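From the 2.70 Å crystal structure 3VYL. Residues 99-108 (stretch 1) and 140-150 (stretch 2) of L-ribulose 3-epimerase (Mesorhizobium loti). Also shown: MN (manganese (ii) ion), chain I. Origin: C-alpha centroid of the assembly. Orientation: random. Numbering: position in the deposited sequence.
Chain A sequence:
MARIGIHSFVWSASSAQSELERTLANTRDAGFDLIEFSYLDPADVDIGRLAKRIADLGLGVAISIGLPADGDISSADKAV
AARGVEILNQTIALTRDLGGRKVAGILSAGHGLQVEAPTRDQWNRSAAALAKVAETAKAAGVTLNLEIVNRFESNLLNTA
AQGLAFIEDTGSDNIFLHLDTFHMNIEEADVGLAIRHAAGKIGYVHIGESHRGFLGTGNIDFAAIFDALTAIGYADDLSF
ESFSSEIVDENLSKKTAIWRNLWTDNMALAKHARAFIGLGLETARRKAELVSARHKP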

# COMPACT_ATOMS: atom_id res chain seq x y z
N GLY A 99 -6.73 -34.36 21.11
CA GLY A 99 -7.10 -33.26 21.99
C GLY A 99 -7.10 -31.96 21.22
O GLY A 99 -6.48 -30.98 21.65
N GLY A 100 -7.77 -31.96 20.08
CA GLY A 100 -7.87 -30.80 19.21
C GLY A 100 -9.32 -30.47 18.96
O GLY A 100 -10.20 -31.32 19.12
N ARG A 101 -9.57 -29.23 18.55
CA ARG A 101 -10.93 -28.72 18.37
C ARG A 101 -11.29 -28.45 16.91
O ARG A 101 -12.47 -28.34 16.56
CB ARG A 101 -11.16 -27.48 19.26
CG ARG A 101 -9.87 -26.74 19.63
CD ARG A 101 -9.94 -26.02 20.97
NE ARG A 101 -10.42 -24.62 20.95
CZ ARG A 101 -10.40 -23.78 19.92
NH1 ARG A 101 -9.90 -24.13 18.74
NH2 ARG A 101 -10.87 -22.54 20.06
N LYS A 102 -10.27 -28.36 16.05
CA LYS A 102 -10.47 -28.02 14.63
C LYS A 102 -9.96 -29.07 13.63
O LYS A 102 -8.80 -29.51 13.70
CB LYS A 102 -9.79 -26.68 14.30
CG LYS A 102 -10.12 -25.52 15.22
CD LYS A 102 -9.43 -24.25 14.77
CE LYS A 102 -9.84 -23.06 15.63
NZ LYS A 102 -11.28 -22.70 15.47
N VAL A 103 -10.82 -29.45 12.69
CA VAL A 103 -10.41 -30.12 11.46
C VAL A 103 -10.52 -29.10 10.32
O VAL A 103 -11.61 -28.62 10.01
CB VAL A 103 -11.27 -31.36 11.12
CG1 VAL A 103 -10.91 -31.92 9.75
CG2 VAL A 103 -11.09 -32.45 12.17
N ALA A 104 -9.41 -28.82 9.66
CA ALA A 104 -9.33 -27.82 8.61
C ALA A 104 -8.76 -28.34 7.28
O ALA A 104 -8.50 -29.48 7.14
CB ALA A 104 -8.55 -26.62 9.11
N GLY A 105 -8.60 -27.49 6.29
CA GLY A 105 -8.05 -27.91 5.03
C GLY A 105 -9.07 -27.92 3.94
O GLY A 105 -10.10 -27.32 4.06
N ILE A 106 -8.76 -28.60 2.85
CA ILE A 106 -9.68 -28.70 1.76
C ILE A 106 -10.54 -29.90 1.98
O ILE A 106 -10.14 -30.99 1.84
CB ILE A 106 -8.94 -28.84 0.43
CG1 ILE A 106 -7.77 -27.90 0.39
CG2 ILE A 106 -9.84 -28.47 -0.72
CD1 ILE A 106 -7.35 -27.62 -1.01
N LEU A 107 -11.76 -29.60 2.33
CA LEU A 107 -12.67 -30.53 2.89
C LEU A 107 -13.86 -30.62 2.02
O LEU A 107 -14.72 -31.39 2.27
CB LEU A 107 -13.11 -29.99 4.23
CG LEU A 107 -12.45 -30.46 5.50
CD1 LEU A 107 -10.96 -30.46 5.49
CD2 LEU A 107 -12.93 -29.63 6.64
N SER A 108 -13.91 -29.80 1.01
CA SER A 108 -15.12 -29.67 0.19
C SER A 108 -15.07 -30.33 -1.18
O SER A 108 -16.10 -30.45 -1.85
CB SER A 108 -15.44 -28.20 0.00
OG SER A 108 -14.25 -27.44 -0.11
N ALA A 140 -17.98 -35.35 18.24
CA ALA A 140 -16.59 -35.57 18.66
C ALA A 140 -15.95 -34.34 19.32
O ALA A 140 -14.80 -34.40 19.75
CB ALA A 140 -15.76 -36.06 17.49
N GLY A 141 -16.71 -33.25 19.42
CA GLY A 141 -16.22 -32.01 20.03
C GLY A 141 -15.25 -31.24 19.15
O GLY A 141 -14.24 -30.72 19.63
N VAL A 142 -15.55 -31.21 17.84
CA VAL A 142 -14.69 -30.56 16.85
C VAL A 142 -15.46 -29.81 15.77
O VAL A 142 -16.53 -30.24 15.34
CB VAL A 142 -13.66 -31.52 16.18
CG1 VAL A 142 -12.75 -32.18 17.21
CG2 VAL A 142 -14.35 -32.55 15.29
N THR A 143 -14.90 -28.70 15.33
CA THR A 143 -15.50 -27.88 14.27
C THR A 143 -14.94 -28.28 12.90
O THR A 143 -13.82 -28.77 12.81
CB THR A 143 -15.20 -26.40 14.52
OG1 THR A 143 -13.78 -26.25 14.73
CG2 THR A 143 -15.94 -25.93 15.77
N LEU A 144 -15.73 -28.10 11.85
CA LEU A 144 -15.22 -28.24 10.48
C LEU A 144 -14.97 -26.85 9.87
O LEU A 144 -15.89 -26.03 9.74
CB LEU A 144 -16.17 -29.04 9.58
CG LEU A 144 -16.55 -30.52 9.75
CD1 LEU A 144 -17.41 -30.96 8.57
CD2 LEU A 144 -15.36 -31.46 9.93
N ASN A 145 -13.72 -26.59 9.49
CA ASN A 145 -13.37 -25.33 8.84
C ASN A 145 -12.93 -25.56 7.41
O ASN A 145 -11.88 -26.14 7.15
CB ASN A 145 -12.29 -24.60 9.63
CG ASN A 145 -12.53 -24.67 11.12
OD1 ASN A 145 -12.31 -25.72 11.74
ND2 ASN A 145 -12.99 -23.57 11.71
N LEU A 146 -13.78 -25.10 6.49
CA LEU A 146 -13.60 -25.28 5.06
C LEU A 146 -12.53 -24.35 4.49
O LEU A 146 -12.74 -23.13 4.47
CB LEU A 146 -14.93 -25.00 4.38
CG LEU A 146 -15.87 -26.15 4.04
CD1 LEU A 146 -15.96 -27.21 5.14
CD2 LEU A 146 -17.23 -25.60 3.68
N GLU A 147 -11.38 -24.90 4.04
CA GLU A 147 -10.35 -24.03 3.45
C GLU A 147 -10.75 -23.56 2.08
O GLU A 147 -11.18 -24.35 1.23
CB GLU A 147 -8.93 -24.61 3.44
CG GLU A 147 -7.87 -23.52 3.27
CD GLU A 147 -6.42 -23.99 3.35
OE1 GLU A 147 -6.16 -25.17 3.62
OE2 GLU A 147 -5.51 -23.15 3.15
N ILE A 148 -10.63 -22.25 1.91
CA ILE A 148 -10.90 -21.56 0.67
C ILE A 148 -9.57 -21.42 -0.06
O ILE A 148 -8.63 -20.84 0.49
CB ILE A 148 -11.48 -20.18 0.96
CG1 ILE A 148 -12.68 -20.30 1.91
CG2 ILE A 148 -11.85 -19.46 -0.33
CD1 ILE A 148 -13.85 -21.12 1.39
N VAL A 149 -9.49 -21.95 -1.27
CA VAL A 149 -8.21 -22.03 -1.97
C VAL A 149 -8.27 -21.46 -3.39
O VAL A 149 -9.35 -21.21 -3.92
CB VAL A 149 -7.64 -23.48 -1.99
CG1 VAL A 149 -7.36 -23.95 -0.57
CG2 VAL A 149 -8.57 -24.44 -2.69
N ASN A 150 -7.09 -21.27 -3.98
CA ASN A 150 -7.01 -20.69 -5.31
C ASN A 150 -7.46 -21.66 -6.40
O ASN A 150 -7.48 -22.87 -6.20
CB ASN A 150 -5.59 -20.16 -5.56
CG ASN A 150 -4.59 -21.27 -5.82
OD1 ASN A 150 -4.60 -21.89 -6.89
ND2 ASN A 150 -3.71 -21.51 -4.85
MN MN I . -3.54 -23.07 3.88
O HOH W 1 -13.64 -23.26 14.26
O HOH W 2 -12.56 -26.82 2.04
O HOH W 3 -3.01 -24.74 2.28

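What pairs the two backbones? The strand around Val 103 runs parallel to the strand that begins at Thr 143, their directions 23° apart, and the bonds alternate as parallel pairing requires. Thr 143 N donates to Arg 101 O (2.7 Å), Val 103 N to Thr 143 O (3.1 Å), and Asn 145 N to Val 103 O (3.0 Å), this last almost perfectly straight. At the corner, Gly 105 O accepts one more backbone bond, from Glu 147 N (2.7 Å). Together the stretches bury 692 Å².

Why does Asn 145 have the largest covered area, 76 Å²? Its CA-to-CB bond points sideways, yet chi1 in the m well brings its end nearer stretch 1, where Asn 145 OD1 lies 3.7 Å from Lys 102 CB. Asn 145 OD1 also sits 3.4 Å from Val 103 O, but both are acceptors and no hydrogen bond joins them. The amide's other end is better served: Asn 145 ND2 donates to water 1 at 2.6 Å. The same water accepts from Lys 102 NZ at 2.7 Å and hydrogen-bonds Thr 143 OG1 at 3.0 Å, so three polar side chains from both strands meet at one molecule. Lysine suits this place because its long chain carries the ammonium group out to the water while its aliphatic part packs beside Thr 143, with Lys 102 CG 3.8 Å from Thr 143 OG1.

How does Glu 147, with 61 Å² covered, serve both the contact and the metal? Glu 147 CB points toward stretch 1 and lies 4.0 Å from Ile 106 N, while t rotamers at chi1 and chi2 extend the side chain so that Glu 147 OE2 binds MN at 2.1 Å. Gly 105, beside it, has a phi of 109°; at its backbone angles a CB would be jammed against the preceding carbonyl oxygen, which calls for glycine. On the backbone side, Glu 147 O accepts a hydrogen bond from water 2 at 2.9 Å. That water accepts from Leu 107 N at 2.9 Å and Ser 108 OG at 2.8 Å, linking the stretches beyond the direct strand pairing.

What fills the apolar side? Val 103, with 59 Å² covered, shares a face of the sheet with Leu 144, and Val 103 CB lies 4.3 Å from Leu 144 CD2; both are buried, where hydrocarbon side chains are at home. Leu 107 extends the packing, with Leu 107 CB 4.1 Å from Leu 146 CD1. Farther along, Ile 106 CD1 reaches Val 149 CG1 at 3.7 Å, adding a further apolar contact.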